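Local atomic coordinates of tumor necrosis factor ligand superfamily member 13 (Mus musculus, PDB entry 1U5Y), a protein that acts as a trimeric cytokine of the tumor necrosis factor family, binding the receptors TACI and BCMA and playing a role in the regulation of tumor cell growth. Residues A[8-13]-A[26-31]; A[13-18]-A[124-129]; A[75-80]-A[108-113]. One frame throughout, in Å; residues are numbered along the deposited sequence.

Contact 1: A[8-13]-A[26-31]; sequences LHLVPV and VMWQPV
Gln-29 and Val-11 sit opposite each other as an antiparallel hydrogen-bonded pair: Val-11 N donates to Gln-29 O, and Gln-29 N returns the bond to Val-11 O at 2.9 Å. The glutamine also bonds through its side chain. With CG lodged between the backbone N and the carbonyl carbon (chi1 53°) and the chain extended beyond, CG passes over Val-11 O and the amide beyond it brings NE2 within 3.1 Å of Pro-12 O. That N-H bond is fairly straight, and the oxygen lies in the amide plane, but the donor stands above the carbonyl plane of Pro-12. Beside the glutamine, Val-11 CG2 meets Val-31 CG1 at 3.6 Å, the two valines crossing at about a right angle. These strands form the first hairpin of the TNF homology domain, a beta jelly roll, and the bond from Val-31 N to His-9 O continues the ladder. His-9 CD2 touches Val-31 CG2 at the ring edge, while ND1 is hydrogen-bonded to Tyr-56 and the ring meets Phe-107 of a second subunit. The other face is apolar and mostly buried. Trp-28 directs the edge of its indole at the backbone of Val-11, CE3 lying 3.4 Å from Val-11 C, and brushes Leu-10 CB. Leu-10 CD2 reaches Pro-30 CA at 3.7 Å, and Leu-8 CD1 lies against Pro-30 CB at 4.1 Å.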
ATOM      1  N   LEU A   8      -1.271 -14.911  -6.155  1.00  8.92           N
ATOM      2  CA  LEU A   8       0.118 -15.142  -6.428  1.00 12.24           C
ATOM      3  C   LEU A   8       0.942 -14.090  -5.686  1.00 13.20           C
ATOM      4  O   LEU A   8       0.661 -12.895  -5.766  1.00 10.44           O
ATOM      5  CB  LEU A   8       0.352 -15.041  -7.935  1.00 15.62           C
ATOM      6  CG  LEU A   8       1.670 -15.584  -8.472  1.00 15.21           C
ATOM      7  CD1 LEU A   8       1.769 -17.084  -8.290  1.00 14.51           C
ATOM      8  CD2 LEU A   8       1.760 -15.203  -9.934  1.00 19.17           C
ATOM      9  N   HIS A   9       1.935 -14.544  -4.933  1.00  9.28           N
ATOM     10  CA  HIS A   9       2.883 -13.648  -4.316  1.00  6.65           C
ATOM     11  C   HIS A   9       4.241 -14.082  -4.780  1.00  2.00           C
ATOM     12  O   HIS A   9       4.595 -15.247  -4.656  1.00  4.90           O
ATOM     13  CB  HIS A   9       2.777 -13.701  -2.794  1.00  8.83           C
ATOM     14  CG  HIS A   9       3.692 -12.751  -2.078  1.00 12.53           C
ATOM     15  ND1 HIS A   9       3.281 -11.511  -1.636  1.00 15.10           N
ATOM     16  CD2 HIS A   9       4.985 -12.876  -1.693  1.00 17.96           C
ATOM     17  CE1 HIS A   9       4.286 -10.909  -1.022  1.00 15.06           C
ATOM     18  NE2 HIS A   9       5.325 -11.725  -1.023  1.00 16.57           N
ATOM     19  N   LEU A  10       5.003 -13.119  -5.291  1.00  3.54           N
ATOM     20  CA  LEU A  10       6.287 -13.379  -5.934  1.00  4.35           C
ATOM     21  C   LEU A  10       7.396 -12.600  -5.220  1.00  6.15           C
ATOM     22  O   LEU A  10       7.179 -11.496  -4.700  1.00  8.40           O
ATOM     23  CB  LEU A  10       6.256 -12.998  -7.418  1.00 10.44           C
ATOM     24  CG  LEU A  10       5.125 -13.529  -8.314  1.00 14.91           C
ATOM     25  CD1 LEU A  10       4.875 -12.583  -9.489  1.00 16.95           C
ATOM     26  CD2 LEU A  10       5.420 -14.908  -8.836  1.00 15.36           C
ATOM     27  N   VAL A  11       8.576 -13.202  -5.178  1.00  5.57           N
ATOM     28  CA  VAL A  11       9.758 -12.578  -4.607  1.00  8.73           C
ATOM     29  C   VAL A  11      10.930 -12.747  -5.575  1.00  9.78           C
ATOM     30  O   VAL A  11      10.879 -13.607  -6.445  1.00 10.88           O
ATOM     31  CB  VAL A  11      10.120 -13.214  -3.265  1.00 11.30           C
ATOM     32  CG1 VAL A  11       9.040 -12.953  -2.251  1.00 12.39           C
ATOM     33  CG2 VAL A  11      10.410 -14.711  -3.407  1.00  8.99           C
ATOM     34  N   PRO A  12      11.986 -11.950  -5.430  1.00  9.88           N
ATOM     35  CA  PRO A  12      13.100 -11.978  -6.388  1.00 13.00           C
ATOM     36  C   PRO A  12      13.943 -13.249  -6.338  1.00 12.28           C
ATOM     37  O   PRO A  12      14.129 -13.813  -5.259  1.00 14.48           O
ATOM     38  CB  PRO A  12      13.961 -10.789  -5.947  1.00 12.91           C
ATOM     39  CG  PRO A  12      13.067  -9.969  -5.108  1.00 12.69           C
ATOM     40  CD  PRO A  12      12.208 -10.937  -4.390  1.00 12.39           C
ATOM     41  N   VAL A  13      14.436 -13.691  -7.494  1.00 12.44           N
ATOM     42  CA  VAL A  13      15.552 -14.621  -7.535  1.00 12.48           C
ATOM     43  C   VAL A  13      16.821 -13.833  -7.917  1.00 13.29           C
ATOM     44  O   VAL A  13      17.846 -13.991  -7.262  1.00 16.32           O
ATOM     45  CB  VAL A  13      15.296 -15.894  -8.440  1.00 16.33           C
ATOM     46  CG1 VAL A  13      14.694 -15.544  -9.800  1.00 17.71           C
ATOM     47  CG2 VAL A  13      16.589 -16.712  -8.633  1.00 12.45           C
ATOM     48  N   VAL A  26      13.194  -7.563 -12.503  1.00 12.79           N
ATOM     49  CA  VAL A  26      13.406  -8.621 -11.530  1.00  9.18           C
ATOM     50  C   VAL A  26      12.979  -9.957 -12.126  1.00 10.88           C
ATOM     51  O   VAL A  26      11.973 -10.037 -12.816  1.00 11.91           O
ATOM     52  CB  VAL A  26      12.615  -8.307 -10.272  1.00  9.83           C
ATOM     53  CG1 VAL A  26      12.691  -9.451  -9.246  1.00  4.76           C
ATOM     54  CG2 VAL A  26      13.092  -6.969  -9.694  1.00 10.06           C
ATOM     55  N   MET A  27      13.789 -10.987 -11.923  1.00 11.86           N
ATOM     56  CA  MET A  27      13.400 -12.351 -12.257  1.00 11.86           C
ATOM     57  C   MET A  27      12.637 -12.879 -11.057  1.00 11.38           C
ATOM     58  O   MET A  27      13.229 -13.053 -10.004  1.00 12.43           O
ATOM     59  CB  MET A  27      14.633 -13.220 -12.496  1.00 16.53           C
ATOM     60  CG  MET A  27      15.311 -12.994 -13.839  1.00 20.63           C
ATOM     61  SD  MET A  27      14.482 -13.840 -15.205  1.00 27.53           S
ATOM     62  CE  MET A  27      14.691 -15.607 -14.773  1.00 24.67           C
ATOM     63  N   TRP A  28      11.337 -13.116 -11.206  1.00  8.18           N
ATOM     64  CA  TRP A  28      10.487 -13.521 -10.072  1.00  9.43           C
ATOM     65  C   TRP A  28      10.357 -15.030  -9.843  1.00  8.66           C
ATOM     66  O   TRP A  28      10.466 -15.825 -10.775  1.00 12.26           O
ATOM     67  CB  TRP A  28       9.092 -12.951 -10.251  1.00  8.74           C
ATOM     68  CG  TRP A  28       9.056 -11.469 -10.311  1.00  8.15           C
ATOM     69  CD1 TRP A  28       8.917 -10.703 -11.425  1.00 11.61           C
ATOM     70  CD2 TRP A  28       9.144 -10.561  -9.212  1.00  8.97           C
ATOM     71  NE1 TRP A  28       8.912  -9.375 -11.085  1.00 12.84           N
ATOM     72  CE2 TRP A  28       9.048  -9.260  -9.730  1.00  9.71           C
ATOM     73  CE3 TRP A  28       9.305 -10.715  -7.832  1.00 11.09           C
ATOM     74  CZ2 TRP A  28       9.104  -8.124  -8.926  1.00 10.84           C
ATOM     75  CZ3 TRP A  28       9.357  -9.599  -7.037  1.00  8.99           C
ATOM     76  CH2 TRP A  28       9.261  -8.315  -7.583  1.00 10.94           C
ATOM     77  N   GLN A  29      10.134 -15.405  -8.583  1.00  9.86           N
ATOM     78  CA  GLN A  29       9.755 -16.778  -8.201  1.00 12.22           C
ATOM     79  C   GLN A  29       8.514 -16.791  -7.280  1.00 11.26           C
ATOM     80  O   GLN A  29       8.428 -16.004  -6.336  1.00 10.42           O
ATOM     81  CB  GLN A  29      10.912 -17.514  -7.499  1.00  9.81           C
ATOM     82  CG  GLN A  29      11.495 -16.743  -6.311  1.00 10.97           C
ATOM     83  CD  GLN A  29      12.530 -17.530  -5.528  1.00 14.87           C
ATOM     84  OE1 GLN A  29      12.423 -18.751  -5.387  1.00 13.62           O
ATOM     85  NE2 GLN A  29      13.544 -16.831  -5.025  1.00 15.11           N
ATOM     86  N   PRO A  30       7.585 -17.713  -7.524  1.00  9.32           N
ATOM     87  CA  PRO A  30       6.360 -17.801  -6.719  1.00 11.59           C
ATOM     88  C   PRO A  30       6.629 -18.396  -5.339  1.00  9.11           C
ATOM     89  O   PRO A  30       7.272 -19.416  -5.300  1.00 11.11           O
ATOM     90  CB  PRO A  30       5.485 -18.757  -7.531  1.00 12.92           C
ATOM     91  CG  PRO A  30       6.499 -19.667  -8.252  1.00 11.74           C
ATOM     92  CD  PRO A  30       7.655 -18.770  -8.555  1.00 11.09           C
ATOM     93  N   VAL A  31       6.181 -17.774  -4.247  1.00  9.11           N
ATOM     94  CA  VAL A  31       6.240 -18.419  -2.913  1.00  9.10           C
ATOM     95  C   VAL A  31       4.844 -18.803  -2.346  1.00  8.84           C
ATOM     96  O   VAL A  31       4.749 -19.599  -1.415  1.00 12.39           O
ATOM     97  CB  VAL A  31       7.066 -17.599  -1.863  1.00  9.82           C
ATOM     98  CG1 VAL A  31       8.562 -17.612  -2.224  1.00 14.92           C
ATOM     99  CG2 VAL A  31       6.567 -16.187  -1.719  1.00 12.52           C
TER

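Contact 2: A[13-18]-A[124-129]; sequences VNITSK and AKLSLS
Ile-15 reaches from its strand onto the segment 124-129, where its CG2 and CD1 meet Leu-126 and its CG1 meets Leu-128. The segment starts at Ala-124, whose carbonyl O lies 4.0 Å from Ile-15 CD1. Lys-125 follows as the centre of an inverse gamma turn, closed by a weak bond from Leu-126 N to Ala-124 O. Next, Leu-126 offers both backbone and side chain: its carbonyl O is 3.4 Å from Ile-15 CD1, and its CD1 branch packs at 3.7 Å on Ile-15 CG2, the two side chains meeting at an oblique angle. Ser-127 faces the other way, and its OG accepts from Ser-129 N in an ST turn. Leu-128 points back toward strand 7-16. It has CG beside its own backbone N (chi1 -60°), and its CD2 branch rests on Ile-15 CG1 at 3.6 Å and on Asn-14 CA at 3.8 Å. Leu-128 CD1 comes to 4.1 Å from Val-13 O. The CB of Asn-14, a predicted N-glycosylation site, points away from the loop. The contact is purely van der Waals, joining the end of strand 7-16 to the long connection between strands 114-119 and 134-139. Behind it, Leu-126 is buried against Val-59 and Phe-61 of strand 51-61 and Ile-119 of strand 114-119, while Ile-15 and Leu-126 both touch Thr-24 of strand 24-34.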
ATOM      1  N   VAL A  13      14.436 -13.691  -7.494  1.00 12.44           N
ATOM      2  CA  VAL A  13      15.552 -14.621  -7.535  1.00 12.48           C
ATOM      3  C   VAL A  13      16.821 -13.833  -7.917  1.00 13.29           C
ATOM      4  O   VAL A  13      17.846 -13.991  -7.262  1.00 16.32           O
ATOM      5  CB  VAL A  13      15.296 -15.894  -8.440  1.00 16.33           C
ATOM      6  CG1 VAL A  13      14.694 -15.544  -9.800  1.00 17.71           C
ATOM      7  CG2 VAL A  13      16.589 -16.712  -8.633  1.00 12.45           C
ATOM      8  N   ASN A  14      16.748 -12.986  -8.949  1.00 14.79           N
ATOM      9  CA  ASN A  14      17.853 -12.046  -9.304  1.00 15.28           C
ATOM     10  C   ASN A  14      17.376 -10.843 -10.140  1.00 15.82           C
ATOM     11  O   ASN A  14      16.211 -10.784 -10.551  1.00 14.68           O
ATOM     12  CB  ASN A  14      19.045 -12.749  -9.989  1.00 15.14           C
ATOM     13  CG  ASN A  14      18.622 -13.770 -11.029  1.00 19.27           C
ATOM     14  OD1 ASN A  14      17.743 -13.517 -11.843  1.00 20.86           O
ATOM     15  ND2 ASN A  14      19.262 -14.943 -11.004  1.00 22.86           N
ATOM     16  N   ILE A  15      18.274  -9.882 -10.355  1.00 16.92           N
ATOM     17  CA  ILE A  15      17.974  -8.648 -11.096  1.00 17.88           C
ATOM     18  C   ILE A  15      18.711  -8.640 -12.432  1.00 18.07           C
ATOM     19  O   ILE A  15      19.868  -9.067 -12.508  1.00 10.43           O
ATOM     20  CB  ILE A  15      18.399  -7.362 -10.320  1.00 21.66           C
ATOM     21  CG1 ILE A  15      18.628  -7.581  -8.821  1.00 26.50           C
ATOM     22  CG2 ILE A  15      17.359  -6.314 -10.472  1.00 24.77           C
ATOM     23  CD1 ILE A  15      19.469  -6.443  -8.194  1.00 28.32           C
ATOM     24  N   THR A  16      18.055  -8.113 -13.468  1.00 19.07           N
ATOM     25  CA  THR A  16      18.640  -8.027 -14.812  1.00 22.08           C
ATOM     26  C   THR A  16      18.615  -6.609 -15.380  1.00 21.69           C
ATOM     27  O   THR A  16      17.785  -5.780 -15.001  1.00 22.74           O
ATOM     28  CB  THR A  16      17.917  -8.989 -15.783  1.00 24.50           C
ATOM     29  OG1 THR A  16      16.508  -9.003 -15.517  1.00 25.60           O
ATOM     30  CG2 THR A  16      18.353 -10.437 -15.532  1.00 25.44           C
ATOM     31  N   SER A  17      19.542  -6.347 -16.291  1.00 18.45           N
ATOM     32  CA  SER A  17      19.712  -5.033 -16.893  1.00 18.93           C
ATOM     33  C   SER A  17      20.412  -5.203 -18.234  1.00 18.13           C
ATOM     34  O   SER A  17      21.614  -5.436 -18.258  1.00 12.12           O
ATOM     35  CB  SER A  17      20.574  -4.146 -15.982  1.00 20.09           C
ATOM     36  OG  SER A  17      19.881  -2.985 -15.578  1.00 19.94           O
ATOM     37  N   LYS A  18      19.665  -5.098 -19.337  1.00 21.54           N
ATOM     38  CA  LYS A  18      20.236  -5.245 -20.685  1.00 21.62           C
ATOM     39  C   LYS A  18      21.277  -4.165 -20.956  1.00 23.14           C
ATOM     40  O   LYS A  18      21.230  -3.088 -20.353  1.00 21.15           O
ATOM     41  CB  LYS A  18      19.138  -5.193 -21.751  1.00 22.94           C
ATOM     42  N   ALA A 124      20.161  -0.890 -11.359  1.00 12.70           N
ATOM     43  CA  ALA A 124      19.558  -0.363 -10.163  1.00 11.87           C
ATOM     44  C   ALA A 124      19.858  -1.315  -9.016  1.00 12.78           C
ATOM     45  O   ALA A 124      19.790  -2.533  -9.175  1.00  7.29           O
ATOM     46  CB  ALA A 124      18.058  -0.223 -10.354  1.00  9.73           C
ATOM     47  N   LYS A 125      20.176  -0.730  -7.866  1.00 16.50           N
ATOM     48  CA  LYS A 125      20.590  -1.449  -6.669  1.00 16.94           C
ATOM     49  C   LYS A 125      19.377  -1.887  -5.880  1.00 15.36           C
ATOM     50  O   LYS A 125      19.009  -1.272  -4.884  1.00 15.22           O
ATOM     51  CB  LYS A 125      21.480  -0.542  -5.802  1.00 16.63           C
ATOM     52  CG  LYS A 125      22.636   0.094  -6.565  1.00 17.65           C
ATOM     53  CD  LYS A 125      23.779   0.512  -5.651  1.00 16.89           C
ATOM     54  CE  LYS A 125      25.051   0.709  -6.441  1.00 19.31           C
ATOM     55  NZ  LYS A 125      25.626  -0.583  -6.935  1.00 20.79           N
ATOM     56  N   LEU A 126      18.754  -2.965  -6.326  1.00 18.05           N
ATOM     57  CA  LEU A 126      17.466  -3.388  -5.772  1.00 17.04           C
ATOM     58  C   LEU A 126      17.723  -4.521  -4.804  1.00 14.10           C
ATOM     59  O   LEU A 126      18.564  -5.359  -5.074  1.00 11.72           O
ATOM     60  CB  LEU A 126      16.550  -3.871  -6.886  1.00 14.87           C
ATOM     61  CG  LEU A 126      16.301  -2.878  -8.012  1.00 21.53           C
ATOM     62  CD1 LEU A 126      15.379  -3.498  -9.067  1.00 21.72           C
ATOM     63  CD2 LEU A 126      15.718  -1.569  -7.455  1.00 21.67           C
ATOM     64  N   SER A 127      17.009  -4.551  -3.683  1.00  9.50           N
ATOM     65  CA  SER A 127      17.187  -5.642  -2.731  1.00 10.50           C
ATOM     66  C   SER A 127      16.492  -6.894  -3.270  1.00  9.47           C
ATOM     67  O   SER A 127      15.422  -6.812  -3.859  1.00 10.80           O
ATOM     68  CB  SER A 127      16.617  -5.274  -1.366  1.00  9.34           C
ATOM     69  OG  SER A 127      16.798  -6.331  -0.444  1.00  9.34           O
ATOM     70  N   LEU A 128      17.129  -8.035  -3.072  1.00  7.57           N
ATOM     71  CA  LEU A 128      16.561  -9.343  -3.399  1.00 14.19           C
ATOM     72  C   LEU A 128      15.827  -9.943  -2.208  1.00 14.58           C
ATOM     73  O   LEU A 128      15.207 -11.007  -2.328  1.00 15.35           O
ATOM     74  CB  LEU A 128      17.673 -10.318  -3.829  1.00 15.23           C
ATOM     75  CG  LEU A 128      18.459  -9.871  -5.060  1.00 16.47           C
ATOM     76  CD1 LEU A 128      19.649 -10.785  -5.352  1.00 19.26           C
ATOM     77  CD2 LEU A 128      17.533  -9.799  -6.266  1.00 21.23           C
ATOM     78  N   SER A 129      15.935  -9.279  -1.059  1.00 12.52           N
ATOM     79  CA  SER A 129      15.254  -9.714   0.159  1.00 10.62           C
ATOM     80  C   SER A 129      13.771  -9.912  -0.112  1.00  7.06           C
ATOM     81  O   SER A 129      13.097  -8.997  -0.557  1.00 12.75           O
ATOM     82  CB  SER A 129      15.422  -8.691   1.269  1.00 10.04           C
ATOM     83  OG  SER A 129      14.459  -8.919   2.268  1.00 10.64           O
TER

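Contact 3: A[75-80]-A[108-113]; sequences EGQGRR and HLHQGD
Gln-77 and Asp-113 meet where two tight turns of the TNF jelly roll come together: a type I' beta turn from Gly-76 to Arg-79, which links strands 67-76 and 79-89 in a hairpin, and a type II turn from His-110 to Asp-113, which leads from strand 99-109 to strand 114-119. Backbone hydrogen bonds shape each turn from within. Gly-76 and Arg-79 exchange N-H and carbonyl in both directions, and Asp-113 N donates to His-110 O at 3.1 Å. Positive phi angles at Gln-77 and Gly-78 belong to the first turn, and that at Gly-112 to the second. Beside the turns, where strand 67-76 ends, Asp-113 CA lies 3.3 Å from Glu-75 O in a CA-H...O contact; just beyond, Glu-75 and Ile-114 pair by backbone hydrogen bonding. The polar side-chain link is weak: Gln-77 NE2 donates to Asp-113 OD2 over 3.3 Å with a bent N-H angle of 134°, the amide and carboxylate planes standing nearly perpendicular. Van der Waals contact completes the account. Asp-113 OD2 lies 3.7 Å from Gly-76 CA. The chain of Gln-77, bent at chi2 (86°), brings its amide to the imidazole of His-110; the side chains cross at about a right angle, amide and ring planes 70° apart, and the closest approach is from Gln-77 NE2 to His-110 CD2, 3.5 Å.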
ATOM      1  N   GLU A  75       1.326  -5.301 -20.904  1.00 13.09           N
ATOM      2  CA  GLU A  75       1.395  -5.442 -22.359  1.00 15.33           C
ATOM      3  C   GLU A  75       0.266  -6.343 -22.839  1.00 14.31           C
ATOM      4  O   GLU A  75       0.103  -7.453 -22.336  1.00 14.36           O
ATOM      5  CB  GLU A  75       2.742  -6.027 -22.787  1.00 16.65           C
ATOM      6  CG  GLU A  75       3.899  -5.073 -22.541  1.00 24.65           C
ATOM      7  CD  GLU A  75       5.252  -5.647 -22.915  1.00 28.75           C
ATOM      8  OE1 GLU A  75       5.297  -6.694 -23.606  1.00 30.76           O
ATOM      9  OE2 GLU A  75       6.271  -5.034 -22.514  1.00 32.85           O
ATOM     10  N   GLY A  76      -0.507  -5.851 -23.798  1.00 11.24           N
ATOM     11  CA  GLY A  76      -1.572  -6.607 -24.407  1.00 11.30           C
ATOM     12  C   GLY A  76      -2.219  -5.803 -25.514  1.00 15.44           C
ATOM     13  O   GLY A  76      -2.156  -4.581 -25.502  1.00 16.89           O
ATOM     14  N   GLN A  77      -2.827  -6.496 -26.479  1.00 13.92           N
ATOM     15  CA  GLN A  77      -3.601  -5.865 -27.553  1.00 15.96           C
ATOM     16  C   GLN A  77      -2.743  -4.907 -28.370  1.00 16.10           C
ATOM     17  O   GLN A  77      -3.222  -3.876 -28.835  1.00 16.32           O
ATOM     18  CB  GLN A  77      -4.845  -5.146 -26.994  1.00 16.70           C
ATOM     19  CG  GLN A  77      -5.822  -6.063 -26.269  1.00 17.92           C
ATOM     20  CD  GLN A  77      -5.486  -6.275 -24.787  1.00 23.29           C
ATOM     21  OE1 GLN A  77      -4.796  -5.462 -24.163  1.00 24.44           O
ATOM     22  NE2 GLN A  77      -5.986  -7.372 -24.224  1.00 26.98           N
ATOM     23  N   GLY A  78      -1.468  -5.262 -28.538  1.00 23.96           N
ATOM     24  CA  GLY A  78      -0.533  -4.479 -29.325  1.00 24.82           C
ATOM     25  C   GLY A  78       0.023  -3.250 -28.629  1.00 26.58           C
ATOM     26  O   GLY A  78       0.813  -2.524 -29.225  1.00 30.01           O
ATOM     27  N   ARG A  79      -0.364  -3.035 -27.371  1.00 21.97           N
ATOM     28  CA  ARG A  79      -0.032  -1.828 -26.619  1.00 21.77           C
ATOM     29  C   ARG A  79       0.783  -2.165 -25.379  1.00 20.19           C
ATOM     30  O   ARG A  79       0.787  -3.303 -24.901  1.00 13.74           O
ATOM     31  CB  ARG A  79      -1.324  -1.128 -26.140  1.00 23.14           C
ATOM     32  CG  ARG A  79      -2.079  -0.363 -27.213  1.00 26.86           C
ATOM     33  CD  ARG A  79      -3.624  -0.472 -27.152  1.00 29.00           C
ATOM     34  NE  ARG A  79      -4.199  -0.658 -28.488  1.00 28.95           N
ATOM     35  CZ  ARG A  79      -4.231   0.273 -29.450  1.00 30.87           C
ATOM     36  NH1 ARG A  79      -3.733   1.492 -29.242  1.00 32.69           N
ATOM     37  NH2 ARG A  79      -4.771  -0.013 -30.637  1.00 28.82           N
ATOM     38  N   ARG A  80       1.467  -1.157 -24.860  1.00 21.45           N
ATOM     39  CA  ARG A  80       1.906  -1.176 -23.472  1.00 23.94           C
ATOM     40  C   ARG A  80       1.130  -0.080 -22.741  1.00 19.82           C
ATOM     41  O   ARG A  80       1.105   1.071 -23.173  1.00 17.63           O
ATOM     42  CB  ARG A  80       3.414  -0.954 -23.348  1.00 28.25           C
ATOM     43  CG  ARG A  80       3.873  -0.635 -21.903  1.00 33.58           C
ATOM     44  CD  ARG A  80       5.116   0.258 -21.801  1.00 36.33           C
ATOM     45  NE  ARG A  80       4.865   1.515 -21.084  1.00 39.27           N
ATOM     46  CZ  ARG A  80       4.291   2.608 -21.604  1.00 41.08           C
ATOM     47  NH1 ARG A  80       3.867   2.645 -22.868  1.00 40.18           N
ATOM     48  NH2 ARG A  80       4.129   3.685 -20.841  1.00 42.96           N
ATOM     49  N   HIS A 108      -8.378  -4.283 -14.661  1.00  6.78           N
ATOM     50  CA  HIS A 108      -8.894  -5.337 -15.496  1.00  9.88           C
ATOM     51  C   HIS A 108      -7.745  -5.869 -16.363  1.00  8.86           C
ATOM     52  O   HIS A 108      -7.142  -5.115 -17.110  1.00 10.23           O
ATOM     53  CB  HIS A 108     -10.047  -4.800 -16.354  1.00 12.37           C
ATOM     54  CG  HIS A 108     -10.854  -5.866 -17.027  1.00 15.02           C
ATOM     55  ND1 HIS A 108     -10.726  -6.161 -18.364  1.00 15.81           N
ATOM     56  CD2 HIS A 108     -11.810  -6.696 -16.551  1.00 18.96           C
ATOM     57  CE1 HIS A 108     -11.565  -7.128 -18.684  1.00 19.05           C
ATOM     58  NE2 HIS A 108     -12.233  -7.472 -17.602  1.00 19.26           N
ATOM     59  N   LEU A 109      -7.474  -7.169 -16.250  1.00  8.20           N
ATOM     60  CA  LEU A 109      -6.472  -7.879 -17.044  1.00  7.72           C
ATOM     61  C   LEU A 109      -7.140  -8.955 -17.886  1.00  8.95           C
ATOM     62  O   LEU A 109      -8.024  -9.659 -17.409  1.00  7.72           O
ATOM     63  CB  LEU A 109      -5.449  -8.530 -16.109  1.00  6.51           C
ATOM     64  CG  LEU A 109      -4.863  -7.610 -15.047  1.00  9.33           C
ATOM     65  CD1 LEU A 109      -3.889  -8.363 -14.127  1.00 11.93           C
ATOM     66  CD2 LEU A 109      -4.153  -6.427 -15.710  1.00 12.22           C
ATOM     67  N   HIS A 110      -6.718  -9.078 -19.142  1.00  9.30           N
ATOM     68  CA  HIS A 110      -7.253 -10.098 -20.050  1.00 12.09           C
ATOM     69  C   HIS A 110      -6.277 -11.234 -20.144  1.00  8.69           C
ATOM     70  O   HIS A 110      -5.073 -11.035 -19.989  1.00 10.17           O
ATOM     71  CB  HIS A 110      -7.473  -9.539 -21.464  1.00 13.33           C
ATOM     72  CG  HIS A 110      -8.220  -8.250 -21.479  1.00 20.34           C
ATOM     73  ND1 HIS A 110      -9.577  -8.181 -21.704  1.00 23.79           N
ATOM     74  CD2 HIS A 110      -7.806  -6.979 -21.260  1.00 22.30           C
ATOM     75  CE1 HIS A 110      -9.962  -6.917 -21.659  1.00 25.78           C
ATOM     76  NE2 HIS A 110      -8.909  -6.170 -21.378  1.00 25.09           N
ATOM     77  N   GLN A 111      -6.794 -12.417 -20.437  1.00  6.00           N
ATOM     78  CA  GLN A 111      -5.939 -13.558 -20.699  1.00  5.78           C
ATOM     79  C   GLN A 111      -5.048 -13.216 -21.902  1.00  6.06           C
ATOM     80  O   GLN A 111      -5.520 -12.648 -22.900  1.00  5.25           O
ATOM     81  CB  GLN A 111      -6.768 -14.843 -20.908  1.00  6.86           C
ATOM     82  CG  GLN A 111      -7.601 -14.914 -22.155  1.00  7.94           C
ATOM     83  CD  GLN A 111      -8.479 -16.177 -22.216  1.00  9.12           C
ATOM     84  OE1 GLN A 111      -8.084 -17.257 -21.748  1.00  6.04           O
ATOM     85  NE2 GLN A 111      -9.668 -16.037 -22.798  1.00  4.86           N
ATOM     86  N   GLY A 112      -3.762 -13.533 -21.776  1.00  4.15           N
ATOM     87  CA  GLY A 112      -2.759 -13.195 -22.774  1.00  7.24           C
ATOM     88  C   GLY A 112      -1.863 -12.025 -22.401  1.00  7.12           C
ATOM     89  O   GLY A 112      -0.742 -11.948 -22.871  1.00  8.24           O
ATOM     90  N   ASP A 113      -2.361 -11.114 -21.572  1.00  6.62           N
ATOM     91  CA  ASP A 113      -1.596  -9.954 -21.125  1.00  8.15           C
ATOM     92  C   ASP A 113      -0.314 -10.340 -20.409  1.00 10.40           C
ATOM     93  O   ASP A 113      -0.260 -11.325 -19.677  1.00 12.70           O
ATOM     94  CB  ASP A 113      -2.395  -9.132 -20.114  1.00  8.29           C
ATOM     95  CG  ASP A 113      -3.550  -8.394 -20.727  1.00  6.79           C
ATOM     96  OD1 ASP A 113      -4.323  -7.873 -19.907  1.00  7.83           O
ATOM     97  OD2 ASP A 113      -3.782  -8.273 -21.961  1.00  7.47           O
TER

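In the fold
All three contacts lie in one TNF homology domain, yet each shows a different way of joining its parts. Contact 1 is partly buried and pairs neighbouring strands by regular backbone bonds, with an apolar face turned inward and one histidine reaching a second subunit. Contact 2, likewise partly buried, shares Val-13 and strand 7-16 with it, and Asn-14 O probably accepts from Met-27 N; here, however, strand meets loop through van der Waals packing, largely aliphatic, between residues over a hundred positions apart. Contact 3, a surface contact about 25 Å from contact 2 between centres and on the opposite side of the chain's centre, joins two turns by weak polar links and little buried area.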